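Long-range contacts in transposon Tn7 transposition protein tnsA (Escherichia coli, PDB 1T0F), which works with TnsB as the Tn7 transposase, acting as the metal-dependent endonuclease that breaks the 5' DNA strands in transposition: residues P173-N178 / N247-F252; L182-T187 / E234-T239; G242-N247 / A258-S263. All blocks are in the same frame, centred on the assembly; numbering follows the deposited sequence.

Contact 1: P173-N178 / N247-F252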
ATOM      1  N   PRO A 173      -4.641  15.225   1.547  1.00 37.13           N
ATOM      2  CA  PRO A 173      -5.610  15.597   2.584  1.00 35.22           C
ATOM      3  C   PRO A 173      -7.046  15.119   2.346  1.00 33.90           C
ATOM      4  O   PRO A 173      -7.752  14.775   3.290  1.00 32.58           O
ATOM      5  CB  PRO A 173      -5.512  17.121   2.614  1.00 37.17           C
ATOM      6  CG  PRO A 173      -4.102  17.377   2.200  1.00 38.17           C
ATOM      7  CD  PRO A 173      -3.932  16.418   1.052  1.00 37.79           C
ATOM      8  N   VAL A 174      -7.479  15.111   1.092  1.00 32.79           N
ATOM      9  CA  VAL A 174      -8.830  14.666   0.775  1.00 30.65           C
ATOM     10  C   VAL A 174      -8.869  13.144   0.843  1.00 28.65           C
ATOM     11  O   VAL A 174      -9.872  12.562   1.241  1.00 25.76           O
ATOM     12  CB  VAL A 174      -9.266  15.126  -0.636  1.00 31.40           C
ATOM     13  CG1 VAL A 174     -10.634  14.553  -0.966  1.00 30.98           C
ATOM     14  CG2 VAL A 174      -9.310  16.648  -0.696  1.00 33.08           C
ATOM     15  N   VAL A 175      -7.769  12.504   0.450  1.00 27.00           N
ATOM     16  CA  VAL A 175      -7.689  11.048   0.492  1.00 25.69           C
ATOM     17  C   VAL A 175      -7.791  10.627   1.952  1.00 26.22           C
ATOM     18  O   VAL A 175      -8.493   9.676   2.294  1.00 26.31           O
ATOM     19  CB  VAL A 175      -6.346  10.542  -0.088  1.00 24.44           C
ATOM     20  CG1 VAL A 175      -6.192   9.038   0.162  1.00 23.01           C
ATOM     21  CG2 VAL A 175      -6.287  10.839  -1.574  1.00 22.98           C
ATOM     22  N   LYS A 176      -7.095  11.365   2.808  1.00 27.08           N
ATOM     23  CA  LYS A 176      -7.084  11.104   4.235  1.00 28.34           C
ATOM     24  C   LYS A 176      -8.498  11.184   4.818  1.00 28.69           C
ATOM     25  O   LYS A 176      -8.923  10.294   5.552  1.00 26.53           O
ATOM     26  CB  LYS A 176      -6.162  12.112   4.927  1.00 30.81           C
ATOM     27  CG  LYS A 176      -5.892  11.823   6.392  1.00 36.02           C
ATOM     28  CD  LYS A 176      -4.634  12.553   6.877  1.00 39.73           C
ATOM     29  CE  LYS A 176      -3.388  12.088   6.116  1.00 42.51           C
ATOM     30  NZ  LYS A 176      -2.103  12.643   6.657  1.00 43.50           N
ATOM     31  N   GLU A 177      -9.235  12.243   4.487  1.00 28.70           N
ATOM     32  CA  GLU A 177     -10.590  12.372   5.016  1.00 29.53           C
ATOM     33  C   GLU A 177     -11.512  11.280   4.485  1.00 25.79           C
ATOM     34  O   GLU A 177     -12.408  10.819   5.195  1.00 24.93           O
ATOM     35  CB  GLU A 177     -11.162  13.773   4.725  1.00 33.39           C
ATOM     36  CG  GLU A 177     -11.033  14.268   3.295  1.00 40.79           C
ATOM     37  CD  GLU A 177     -12.315  14.114   2.474  1.00 45.50           C
ATOM     38  OE1 GLU A 177     -13.397  14.532   2.950  1.00 48.51           O
ATOM     39  OE2 GLU A 177     -12.236  13.589   1.345  1.00 45.06           O
ATOM     40  N   ASN A 178     -11.296  10.852   3.246  1.00 23.36           N
ATOM     41  CA  ASN A 178     -12.130   9.787   2.688  1.00 24.38           C
ATOM     42  C   ASN A 178     -11.882   8.469   3.410  1.00 23.74           C
ATOM     43  O   ASN A 178     -12.814   7.717   3.670  1.00 23.77           O
ATOM     44  CB  ASN A 178     -11.864   9.595   1.192  1.00 22.08           C
ATOM     45  CG  ASN A 178     -12.653  10.565   0.328  1.00 23.99           C
ATOM     46  OD1 ASN A 178     -13.808  10.879   0.623  1.00 25.18           O
ATOM     47  ND2 ASN A 178     -12.042  11.023  -0.758  1.00 23.80           N
ATOM     48  N   ASN A 247     -13.381   8.523  -7.138  1.00 24.04           N
ATOM     49  CA  ASN A 247     -12.365   9.562  -7.232  1.00 26.25           C
ATOM     50  C   ASN A 247     -11.979   9.950  -5.807  1.00 25.80           C
ATOM     51  O   ASN A 247     -12.572  10.856  -5.214  1.00 24.51           O
ATOM     52  CB  ASN A 247     -12.902  10.788  -7.985  1.00 27.29           C
ATOM     53  CG  ASN A 247     -11.831  11.836  -8.215  1.00 31.51           C
ATOM     54  OD1 ASN A 247     -10.683  11.655  -7.813  1.00 29.85           O
ATOM     55  ND2 ASN A 247     -12.199  12.940  -8.864  1.00 29.22           N
ATOM     56  N   ILE A 248     -10.986   9.248  -5.267  1.00 23.86           N
ATOM     57  CA  ILE A 248     -10.519   9.467  -3.902  1.00 23.73           C
ATOM     58  C   ILE A 248      -9.915  10.844  -3.663  1.00 23.51           C
ATOM     59  O   ILE A 248      -9.740  11.257  -2.516  1.00 23.03           O
ATOM     60  CB  ILE A 248      -9.469   8.404  -3.497  1.00 24.97           C
ATOM     61  CG1 ILE A 248      -8.229   8.518  -4.388  1.00 26.51           C
ATOM     62  CG2 ILE A 248     -10.060   7.020  -3.643  1.00 27.86           C
ATOM     63  CD1 ILE A 248      -7.026   7.737  -3.870  1.00 29.23           C
ATOM     64  N   TYR A 249      -9.592  11.548  -4.740  1.00 24.82           N
ATOM     65  CA  TYR A 249      -9.013  12.878  -4.615  1.00 26.99           C
ATOM     66  C   TYR A 249     -10.093  13.938  -4.446  1.00 29.09           C
ATOM     67  O   TYR A 249      -9.810  15.125  -4.331  1.00 28.56           O
ATOM     68  CB  TYR A 249      -8.119  13.170  -5.818  1.00 26.85           C
ATOM     69  CG  TYR A 249      -6.789  12.459  -5.700  1.00 24.84           C
ATOM     70  CD1 TYR A 249      -5.797  12.938  -4.845  1.00 26.70           C
ATOM     71  CD2 TYR A 249      -6.550  11.267  -6.383  1.00 25.38           C
ATOM     72  CE1 TYR A 249      -4.594  12.241  -4.669  1.00 27.89           C
ATOM     73  CE2 TYR A 249      -5.360  10.566  -6.212  1.00 25.76           C
ATOM     74  CZ  TYR A 249      -4.389  11.058  -5.357  1.00 26.19           C
ATOM     75  OH  TYR A 249      -3.209  10.364  -5.198  1.00 27.90           O
ATOM     76  N   LYS A 250     -11.338  13.482  -4.419  1.00 30.04           N
ATOM     77  CA  LYS A 250     -12.480  14.361  -4.221  1.00 31.27           C
ATOM     78  C   LYS A 250     -13.262  13.742  -3.075  1.00 31.11           C
ATOM     79  O   LYS A 250     -13.339  12.520  -2.970  1.00 29.29           O
ATOM     80  CB  LYS A 250     -13.339  14.403  -5.484  1.00 32.89           C
ATOM     81  CG  LYS A 250     -14.546  15.321  -5.397  1.00 38.16           C
ATOM     82  CD  LYS A 250     -15.303  15.344  -6.717  1.00 40.36           C
ATOM     83  CE  LYS A 250     -14.421  15.849  -7.851  1.00 43.40           C
ATOM     84  NZ  LYS A 250     -15.156  15.908  -9.149  1.00 46.18           N
ATOM     85  N   SER A 251     -13.820  14.573  -2.200  1.00 30.75           N
ATOM     86  CA  SER A 251     -14.605  14.056  -1.089  1.00 31.06           C
ATOM     87  C   SER A 251     -15.623  13.092  -1.688  1.00 29.16           C
ATOM     88  O   SER A 251     -16.235  13.390  -2.716  1.00 28.09           O
ATOM     89  CB  SER A 251     -15.328  15.198  -0.374  1.00 34.31           C
ATOM     90  OG  SER A 251     -16.032  14.719   0.759  1.00 41.99           O
ATOM     91  N   PHE A 252     -15.797  11.934  -1.060  1.00 25.95           N
ATOM     92  CA  PHE A 252     -16.745  10.951  -1.570  1.00 24.62           C
ATOM     93  C   PHE A 252     -18.134  11.566  -1.732  1.00 25.03           C
ATOM     94  O   PHE A 252     -18.798  11.345  -2.737  1.00 23.81           O
ATOM     95  CB  PHE A 252     -16.806   9.735  -0.633  1.00 23.74           C
ATOM     96  CG  PHE A 252     -17.777   8.669  -1.074  1.00 24.62           C
ATOM     97  CD1 PHE A 252     -19.139   8.784  -0.787  1.00 24.23           C
ATOM     98  CD2 PHE A 252     -17.334   7.561  -1.796  1.00 24.98           C
ATOM     99  CE1 PHE A 252     -20.048   7.812  -1.215  1.00 24.87           C
ATOM    100  CE2 PHE A 252     -18.232   6.583  -2.233  1.00 28.06           C
ATOM    101  CZ  PHE A 252     -19.597   6.711  -1.940  1.00 25.14           C
TER
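The opening turns of helix 173-183 face a loop that begins with a type I turn from Asn247 to Lys250, and the backbones come nearest where Val175 CA lies 5.5 Å from Ile248 CA. Asn178 carries most of the polar contact, its buried amide reading the loop backbone with both ends. Asn178 ND2 gives one hydrogen bond to Ile248 O (2.9 Å) and a straighter one to Lys250 O (3.0 Å, 164°); both acceptors lie close to the amide plane, yet the nitrogen sits above the plane of each carbonyl. Asn178 OD1 takes the N-H of Phe252 on an in-plane lone pair, at 2.8 Å from Phe252 N. Three bonds thus fix the rotation of the amide, which stands nearly perpendicular to the Phe252 ring. One turn earlier, Val174 CG1, anti to its backbone N, presses on the peptide between Lys250 and Ser251, 3.4 Å from Ser251 N. Val175 sends CG2 over one face of the Tyr249 ring in a CH-pi contact, 3.8 Å from Tyr249 CE1, and the same methyl touches Ile248 CD1. Trp75 of helix 64-75 meets the Tyr249 ring edge-to-face, and an apolar side chain of another protein chain packs on Tyr249. The loop starts as an Asx turn, Asn247 OD1 accepting from Tyr249 N, and links the two strands of a small antiparallel hairpin, consistent with the wing of a winged-helix domain.

Contact 2: L182-T187 / E234-T239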
ATOM      1  N   LEU A 182     -14.584   6.234   5.345  1.00 28.02           N
ATOM      2  CA  LEU A 182     -14.760   4.868   4.870  1.00 29.04           C
ATOM      3  C   LEU A 182     -14.321   3.781   5.827  1.00 30.01           C
ATOM      4  O   LEU A 182     -14.882   2.690   5.823  1.00 29.75           O
ATOM      5  CB  LEU A 182     -13.993   4.654   3.568  1.00 30.88           C
ATOM      6  CG  LEU A 182     -14.667   4.888   2.226  1.00 32.67           C
ATOM      7  CD1 LEU A 182     -13.665   4.535   1.142  1.00 32.58           C
ATOM      8  CD2 LEU A 182     -15.923   4.021   2.099  1.00 33.68           C
ATOM      9  N   TYR A 183     -13.306   4.068   6.632  1.00 30.97           N
ATOM     10  CA  TYR A 183     -12.767   3.073   7.545  1.00 32.30           C
ATOM     11  C   TYR A 183     -12.750   3.507   9.012  1.00 35.47           C
ATOM     12  O   TYR A 183     -12.010   2.943   9.815  1.00 36.13           O
ATOM     13  CB  TYR A 183     -11.348   2.705   7.097  1.00 29.63           C
ATOM     14  CG  TYR A 183     -11.262   2.184   5.676  1.00 27.05           C
ATOM     15  CD1 TYR A 183     -11.407   0.823   5.398  1.00 25.15           C
ATOM     16  CD2 TYR A 183     -11.048   3.053   4.606  1.00 26.18           C
ATOM     17  CE1 TYR A 183     -11.341   0.342   4.088  1.00 23.34           C
ATOM     18  CE2 TYR A 183     -10.981   2.584   3.295  1.00 24.16           C
ATOM     19  CZ  TYR A 183     -11.128   1.230   3.043  1.00 24.04           C
ATOM     20  OH  TYR A 183     -11.059   0.763   1.746  1.00 23.67           O
ATOM     21  N   SER A 184     -13.563   4.501   9.357  1.00 38.89           N
ATOM     22  CA  SER A 184     -13.631   4.985  10.734  1.00 40.86           C
ATOM     23  C   SER A 184     -13.870   3.809  11.673  1.00 42.82           C
ATOM     24  O   SER A 184     -13.293   3.737  12.757  1.00 44.74           O
ATOM     25  CB  SER A 184     -14.784   5.975  10.889  1.00 42.09           C
ATOM     26  OG  SER A 184     -16.019   5.330  10.632  1.00 40.37           O
ATOM     27  N   VAL A 185     -14.733   2.893  11.246  1.00 43.65           N
ATOM     28  CA  VAL A 185     -15.056   1.715  12.038  1.00 45.45           C
ATOM     29  C   VAL A 185     -14.636   0.438  11.314  1.00 46.65           C
ATOM     30  O   VAL A 185     -14.264   0.468  10.140  1.00 46.53           O
ATOM     31  CB  VAL A 185     -16.570   1.639  12.327  1.00 45.90           C
ATOM     32  CG1 VAL A 185     -17.024   2.897  13.058  1.00 45.57           C
ATOM     33  CG2 VAL A 185     -17.339   1.470  11.024  1.00 45.55           C
ATOM     34  N   LYS A 186     -14.701  -0.681  12.027  1.00 47.94           N
ATOM     35  CA  LYS A 186     -14.343  -1.984  11.477  1.00 50.02           C
ATOM     36  C   LYS A 186     -15.096  -2.256  10.171  1.00 49.72           C
ATOM     37  O   LYS A 186     -16.325  -2.214  10.131  1.00 48.81           O
ATOM     38  CB  LYS A 186     -14.652  -3.083  12.504  1.00 51.52           C
ATOM     39  CG  LYS A 186     -16.135  -3.226  12.883  1.00 53.81           C
ATOM     40  CD  LYS A 186     -16.757  -1.944  13.467  1.00 55.07           C
ATOM     41  CE  LYS A 186     -16.124  -1.516  14.795  1.00 54.77           C
ATOM     42  NZ  LYS A 186     -14.725  -1.006  14.663  1.00 53.87           N
ATOM     43  N   THR A 187     -14.347  -2.533   9.106  1.00 49.80           N
ATOM     44  CA  THR A 187     -14.931  -2.802   7.793  1.00 50.19           C
ATOM     45  C   THR A 187     -15.965  -3.926   7.840  1.00 51.46           C
ATOM     46  O   THR A 187     -15.681  -5.023   8.329  1.00 49.31           O
ATOM     47  CB  THR A 187     -13.832  -3.171   6.768  1.00 49.67           C
ATOM     48  OG1 THR A 187     -12.961  -2.050   6.582  1.00 47.80           O
ATOM     49  CG2 THR A 187     -14.448  -3.553   5.426  1.00 47.98           C
ATOM     50  N   GLU A 234     -24.718   0.243   1.815  1.00 28.41           N
ATOM     51  CA  GLU A 234     -24.295  -0.853   0.952  1.00 28.61           C
ATOM     52  C   GLU A 234     -23.126  -0.397   0.084  1.00 27.34           C
ATOM     53  O   GLU A 234     -22.136  -1.108  -0.065  1.00 25.57           O
ATOM     54  CB  GLU A 234     -25.451  -1.313   0.062  1.00 30.42           C
ATOM     55  CG  GLU A 234     -26.683  -1.746   0.831  1.00 35.04           C
ATOM     56  CD  GLU A 234     -27.751  -2.334  -0.070  1.00 39.75           C
ATOM     57  OE1 GLU A 234     -27.991  -1.764  -1.157  1.00 41.21           O
ATOM     58  OE2 GLU A 234     -28.358  -3.359   0.314  1.00 40.80           O
ATOM     59  N   ILE A 235     -23.248   0.799  -0.485  1.00 27.11           N
ATOM     60  CA  ILE A 235     -22.199   1.359  -1.328  1.00 26.63           C
ATOM     61  C   ILE A 235     -20.928   1.545  -0.500  1.00 25.87           C
ATOM     62  O   ILE A 235     -19.824   1.271  -0.964  1.00 26.60           O
ATOM     63  CB  ILE A 235     -22.635   2.730  -1.918  1.00 27.50           C
ATOM     64  CG1 ILE A 235     -23.738   2.520  -2.957  1.00 29.20           C
ATOM     65  CG2 ILE A 235     -21.451   3.444  -2.551  1.00 26.66           C
ATOM     66  CD1 ILE A 235     -23.303   1.732  -4.170  1.00 31.75           C
ATOM     67  N   ARG A 236     -21.096   2.009   0.730  1.00 24.90           N
ATOM     68  CA  ARG A 236     -19.968   2.234   1.615  1.00 27.84           C
ATOM     69  C   ARG A 236     -19.202   0.936   1.874  1.00 26.09           C
ATOM     70  O   ARG A 236     -17.973   0.908   1.789  1.00 24.56           O
ATOM     71  CB  ARG A 236     -20.463   2.832   2.936  1.00 30.79           C
ATOM     72  CG  ARG A 236     -19.365   3.256   3.896  1.00 37.34           C
ATOM     73  CD  ARG A 236     -19.970   3.928   5.132  1.00 40.58           C
ATOM     74  NE  ARG A 236     -18.960   4.316   6.113  1.00 46.30           N
ATOM     75  CZ  ARG A 236     -18.169   3.456   6.750  1.00 48.72           C
ATOM     76  NH1 ARG A 236     -18.271   2.157   6.511  1.00 50.90           N
ATOM     77  NH2 ARG A 236     -17.278   3.896   7.630  1.00 49.22           N
ATOM     78  N   ALA A 237     -19.932  -0.135   2.182  1.00 25.77           N
ATOM     79  CA  ALA A 237     -19.310  -1.428   2.464  1.00 24.95           C
ATOM     80  C   ALA A 237     -18.607  -2.005   1.238  1.00 24.87           C
ATOM     81  O   ALA A 237     -17.489  -2.525   1.338  1.00 24.61           O
ATOM     82  CB  ALA A 237     -20.361  -2.414   2.986  1.00 25.67           C
ATOM     83  N   LEU A 238     -19.252  -1.911   0.078  1.00 23.08           N
ATOM     84  CA  LEU A 238     -18.660  -2.436  -1.149  1.00 22.70           C
ATOM     85  C   LEU A 238     -17.432  -1.619  -1.553  1.00 21.83           C
ATOM     86  O   LEU A 238     -16.468  -2.159  -2.101  1.00 21.22           O
ATOM     87  CB  LEU A 238     -19.699  -2.434  -2.277  1.00 23.74           C
ATOM     88  CG  LEU A 238     -20.826  -3.463  -2.106  1.00 25.33           C
ATOM     89  CD1 LEU A 238     -21.997  -3.142  -3.043  1.00 25.76           C
ATOM     90  CD2 LEU A 238     -20.266  -4.860  -2.375  1.00 24.34           C
ATOM     91  N   THR A 239     -17.463  -0.320  -1.272  1.00 20.53           N
ATOM     92  CA  THR A 239     -16.342   0.548  -1.613  1.00 21.25           C
ATOM     93  C   THR A 239     -15.144   0.274  -0.697  1.00 21.47           C
ATOM     94  O   THR A 239     -14.010   0.194  -1.160  1.00 22.97           O
ATOM     95  CB  THR A 239     -16.721   2.045  -1.497  1.00 23.97           C
ATOM     96  OG1 THR A 239     -17.804   2.340  -2.391  1.00 22.82           O
ATOM     97  CG2 THR A 239     -15.534   2.919  -1.881  1.00 23.20           C
TER
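The guanidinium of Arg236 has the carbonyl oxygen of Leu182 over one face, while the hydroxyl of Ser184 sits at its edge, near the plane, with Ser184 OG 3.6 Å from Arg236 NH2. Leu182 O lies 3.2 Å from Arg236 NH2, but the angle is too poor for a hydrogen bond, so the carbonyl meets the cation from above and not along an N-H. Val185 CG2 comes obliquely to Arg236 NH2, at 4.2 Å. The arginine reaches Leu182 and Ser184 because its chain is extended from CG to NE, with CG anti to the backbone N (chi1 -174°). Outside the two segments, Trp181 forms a cation-pi pair with Arg236. Leu182 and Arg236 run past each other in opposite directions, and Leu182 CD2 touches Arg236 CG at 4.0 Å and also the helix backbone at Arg236 O, 3.7 Å. Leu182 and Thr239 cross at about a right angle, Leu182 CD1 lying 3.9 Å from Thr239 CG2. Thr239 can offer that methyl because its hydroxyl turns back along its own helix, Thr239 OG1 donating to Ile235 O at 2.7 Å; this carbonyl also accepts from Thr239 N. The Tyr183 hydroxyl finds its strong partner in Ala240 O, at the end of helix 230-240. The two segments share no hydrogen bond, so they are held by leucine-to-threonine and leucine-to-arginine packing, with a cation lying against a carbonyl whose partial negative charge probably steadies it electrostatically.

Contact 3: G242-N247 / A258-S263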
ATOM      1  N   GLY A 242     -13.300  -2.619  -1.703  1.00 21.32           N
ATOM      2  CA  GLY A 242     -12.659  -2.507  -3.005  1.00 19.68           C
ATOM      3  C   GLY A 242     -13.464  -2.847  -4.247  1.00 21.57           C
ATOM      4  O   GLY A 242     -12.989  -2.620  -5.365  1.00 20.89           O
ATOM      5  N   PHE A 243     -14.662  -3.399  -4.072  1.00 21.27           N
ATOM      6  CA  PHE A 243     -15.493  -3.760  -5.218  1.00 21.70           C
ATOM      7  C   PHE A 243     -15.949  -2.517  -5.971  1.00 22.22           C
ATOM      8  O   PHE A 243     -16.263  -2.573  -7.157  1.00 23.25           O
ATOM      9  CB  PHE A 243     -16.674  -4.607  -4.754  1.00 23.92           C
ATOM     10  CG  PHE A 243     -16.255  -5.935  -4.206  1.00 24.42           C
ATOM     11  CD1 PHE A 243     -15.548  -6.827  -5.004  1.00 25.09           C
ATOM     12  CD2 PHE A 243     -16.509  -6.272  -2.883  1.00 25.62           C
ATOM     13  CE1 PHE A 243     -15.094  -8.036  -4.497  1.00 25.06           C
ATOM     14  CE2 PHE A 243     -16.058  -7.484  -2.361  1.00 26.41           C
ATOM     15  CZ  PHE A 243     -15.348  -8.367  -3.173  1.00 27.30           C
ATOM     16  N   ILE A 244     -15.961  -1.392  -5.270  1.00 21.43           N
ATOM     17  CA  ILE A 244     -16.311  -0.121  -5.868  1.00 20.97           C
ATOM     18  C   ILE A 244     -15.156   0.826  -5.583  1.00 22.10           C
ATOM     19  O   ILE A 244     -14.676   0.894  -4.452  1.00 20.09           O
ATOM     20  CB  ILE A 244     -17.589   0.478  -5.240  1.00 22.35           C
ATOM     21  CG1 ILE A 244     -18.781  -0.444  -5.502  1.00 23.37           C
ATOM     22  CG2 ILE A 244     -17.859   1.873  -5.815  1.00 22.76           C
ATOM     23  CD1 ILE A 244     -20.062   0.027  -4.822  1.00 23.90           C
ATOM     24  N   LYS A 245     -14.681   1.522  -6.610  1.00 22.09           N
ATOM     25  CA  LYS A 245     -13.622   2.499  -6.418  1.00 24.89           C
ATOM     26  C   LYS A 245     -14.181   3.834  -6.911  1.00 25.75           C
ATOM     27  O   LYS A 245     -15.104   3.864  -7.731  1.00 25.31           O
ATOM     28  CB  LYS A 245     -12.348   2.108  -7.170  1.00 25.48           C
ATOM     29  CG  LYS A 245     -12.535   1.772  -8.620  1.00 29.83           C
ATOM     30  CD  LYS A 245     -11.403   0.875  -9.128  1.00 31.97           C
ATOM     31  CE  LYS A 245     -10.128   1.640  -9.419  1.00 31.90           C
ATOM     32  NZ  LYS A 245      -9.101   0.755 -10.072  1.00 31.16           N
ATOM     33  N   PHE A 246     -13.646   4.931  -6.397  1.00 25.08           N
ATOM     34  CA  PHE A 246     -14.151   6.245  -6.780  1.00 25.27           C
ATOM     35  C   PHE A 246     -13.029   7.266  -6.886  1.00 26.05           C
ATOM     36  O   PHE A 246     -11.859   6.921  -6.756  1.00 23.34           O
ATOM     37  CB  PHE A 246     -15.177   6.717  -5.750  1.00 24.12           C
ATOM     38  CG  PHE A 246     -14.606   6.925  -4.367  1.00 23.22           C
ATOM     39  CD1 PHE A 246     -14.265   5.838  -3.564  1.00 22.96           C
ATOM     40  CD2 PHE A 246     -14.418   8.212  -3.866  1.00 22.03           C
ATOM     41  CE1 PHE A 246     -13.744   6.032  -2.273  1.00 25.25           C
ATOM     42  CE2 PHE A 246     -13.902   8.418  -2.586  1.00 23.65           C
ATOM     43  CZ  PHE A 246     -13.563   7.324  -1.784  1.00 24.65           C
ATOM     44  N   ASN A 247     -13.381   8.523  -7.138  1.00 24.04           N
ATOM     45  CA  ASN A 247     -12.365   9.562  -7.232  1.00 26.25           C
ATOM     46  C   ASN A 247     -11.979   9.950  -5.807  1.00 25.80           C
ATOM     47  O   ASN A 247     -12.572  10.856  -5.214  1.00 24.51           O
ATOM     48  CB  ASN A 247     -12.902  10.788  -7.985  1.00 27.29           C
ATOM     49  CG  ASN A 247     -11.831  11.836  -8.215  1.00 31.51           C
ATOM     50  OD1 ASN A 247     -10.683  11.655  -7.813  1.00 29.85           O
ATOM     51  ND2 ASN A 247     -12.199  12.940  -8.864  1.00 29.22           N
ATOM     52  N   ALA A 258     -21.002   8.842 -11.925  1.00 29.08           N
ATOM     53  CA  ALA A 258     -20.107   8.416 -12.991  1.00 29.28           C
ATOM     54  C   ALA A 258     -18.675   8.275 -12.474  1.00 29.99           C
ATOM     55  O   ALA A 258     -17.842   7.650 -13.131  1.00 28.89           O
ATOM     56  CB  ALA A 258     -20.145   9.410 -14.141  1.00 28.09           C
ATOM     57  N   ASP A 259     -18.390   8.865 -11.311  1.00 29.43           N
ATOM     58  CA  ASP A 259     -17.050   8.773 -10.725  1.00 30.39           C
ATOM     59  C   ASP A 259     -16.813   7.417 -10.074  1.00 29.22           C
ATOM     60  O   ASP A 259     -15.681   7.070  -9.741  1.00 30.66           O
ATOM     61  CB  ASP A 259     -16.824   9.857  -9.665  1.00 31.57           C
ATOM     62  CG  ASP A 259     -16.672  11.239 -10.261  1.00 33.86           C
ATOM     63  OD1 ASP A 259     -15.974  11.375 -11.287  1.00 34.38           O
ATOM     64  OD2 ASP A 259     -17.235  12.197  -9.690  1.00 35.04           O
ATOM     65  N   LEU A 260     -17.878   6.656  -9.865  1.00 28.08           N
ATOM     66  CA  LEU A 260     -17.727   5.348  -9.249  1.00 28.75           C
ATOM     67  C   LEU A 260     -17.558   4.264 -10.295  1.00 30.32           C
ATOM     68  O   LEU A 260     -18.261   4.246 -11.306  1.00 29.14           O
ATOM     69  CB  LEU A 260     -18.933   5.016  -8.364  1.00 27.79           C
ATOM     70  CG  LEU A 260     -18.888   5.548  -6.929  1.00 27.19           C
ATOM     71  CD1 LEU A 260     -18.840   7.067  -6.926  1.00 26.95           C
ATOM     72  CD2 LEU A 260     -20.101   5.052  -6.176  1.00 27.45           C
ATOM     73  N   CYS A 261     -16.602   3.377 -10.055  1.00 29.95           N
ATOM     74  CA  CYS A 261     -16.344   2.261 -10.953  1.00 31.70           C
ATOM     75  C   CYS A 261     -16.752   1.020 -10.173  1.00 31.91           C
ATOM     76  O   CYS A 261     -16.211   0.751  -9.097  1.00 29.26           O
ATOM     77  CB  CYS A 261     -14.861   2.192 -11.316  1.00 33.77           C
ATOM     78  SG  CYS A 261     -14.455   0.838 -12.440  1.00 44.01           S
ATOM     79  N   ILE A 262     -17.719   0.280 -10.707  1.00 31.28           N
ATOM     80  CA  ILE A 262     -18.217  -0.916 -10.048  1.00 33.17           C
ATOM     81  C   ILE A 262     -17.792  -2.167 -10.785  1.00 34.21           C
ATOM     82  O   ILE A 262     -17.987  -2.284 -11.994  1.00 32.95           O
ATOM     83  CB  ILE A 262     -19.752  -0.896  -9.956  1.00 33.50           C
ATOM     84  CG1 ILE A 262     -20.206   0.323  -9.152  1.00 35.53           C
ATOM     85  CG2 ILE A 262     -20.248  -2.179  -9.309  1.00 34.58           C
ATOM     86  CD1 ILE A 262     -21.702   0.404  -8.954  1.00 37.33           C
ATOM     87  N   SER A 263     -17.213  -3.105 -10.045  1.00 34.98           N
ATOM     88  CA  SER A 263     -16.746  -4.356 -10.629  1.00 37.68           C
ATOM     89  C   SER A 263     -17.846  -5.414 -10.691  1.00 38.50           C
ATOM     90  O   SER A 263     -18.687  -5.505  -9.795  1.00 38.54           O
ATOM     91  CB  SER A 263     -15.572  -4.893  -9.817  1.00 38.39           C
ATOM     92  OG  SER A 263     -15.959  -5.089  -8.468  1.00 40.90           O
TER
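Four hydrogen bonds join the two segments, two between the strands and two just beyond them, all ending on backbone oxygens. Lys245 and Cys261 form the antiparallel hydrogen-bonded pair: Lys245 N donates to Cys261 O at 3.0 Å, and Cys261 N returns a nearly straight bond to Lys245 O at 2.8 Å. Phe243 O is gripped twice by Ser263, by the backbone N at 3.1 Å, almost along the C=O axis, and by OG at 2.9 Å on an in-plane lone pair. That second bond depends on the serine hydroxyl standing between its own N and carbonyl carbon (chi1 58°), where OG also lies in the plane of the Phe243 ring, at its edge. Between the Lys245-Cys261 pair and the Ser263 bonds, Ile244 and Ile262 form the non-hydrogen-bonded pair, their side chains alongside each other with both CG1 atoms 4.0 Å apart. Ile244 CG2 also meets Leu260 CD2 at 3.9 Å, and Leu260 CD1 reaches Phe246 CB. On the other face Lys245 CG rests on Cys261 CB at 3.6 Å. Helix 230-240 backs Ile244 through Ile235, Leu238 and Thr239, and helix 198-207 backs Ile262 through Leu198 and Leu205. The two faces therefore differ: Ile244 is buried and Ile262 partly so against the helices, while the opposite face carries exposed Cys261 and the lysine whose amine forms a salt bridge with Glu74.

How the contacts relate
Contacts 1 and 2 both use helix 173-183, the first near its start and the second toward its end, whereas contact 3 is the hairpin itself. Contact 3 is chiefly a surface contact held by strand hydrogen bonds; contacts 1 and 2 are partly buried, one joined by a side-chain amide to backbone, the other without any hydrogen bond across it. Contacts 1 and 3 share Asn247 and alternate along the chain. The centres lie about 13 to 14 Å apart, and the Phe252 ring bridges all three, packing on Phe246 and Ile235, while Ile244 N probably hydrogen-bonds to Leu238 O, tying contact 3 to helix 230-240.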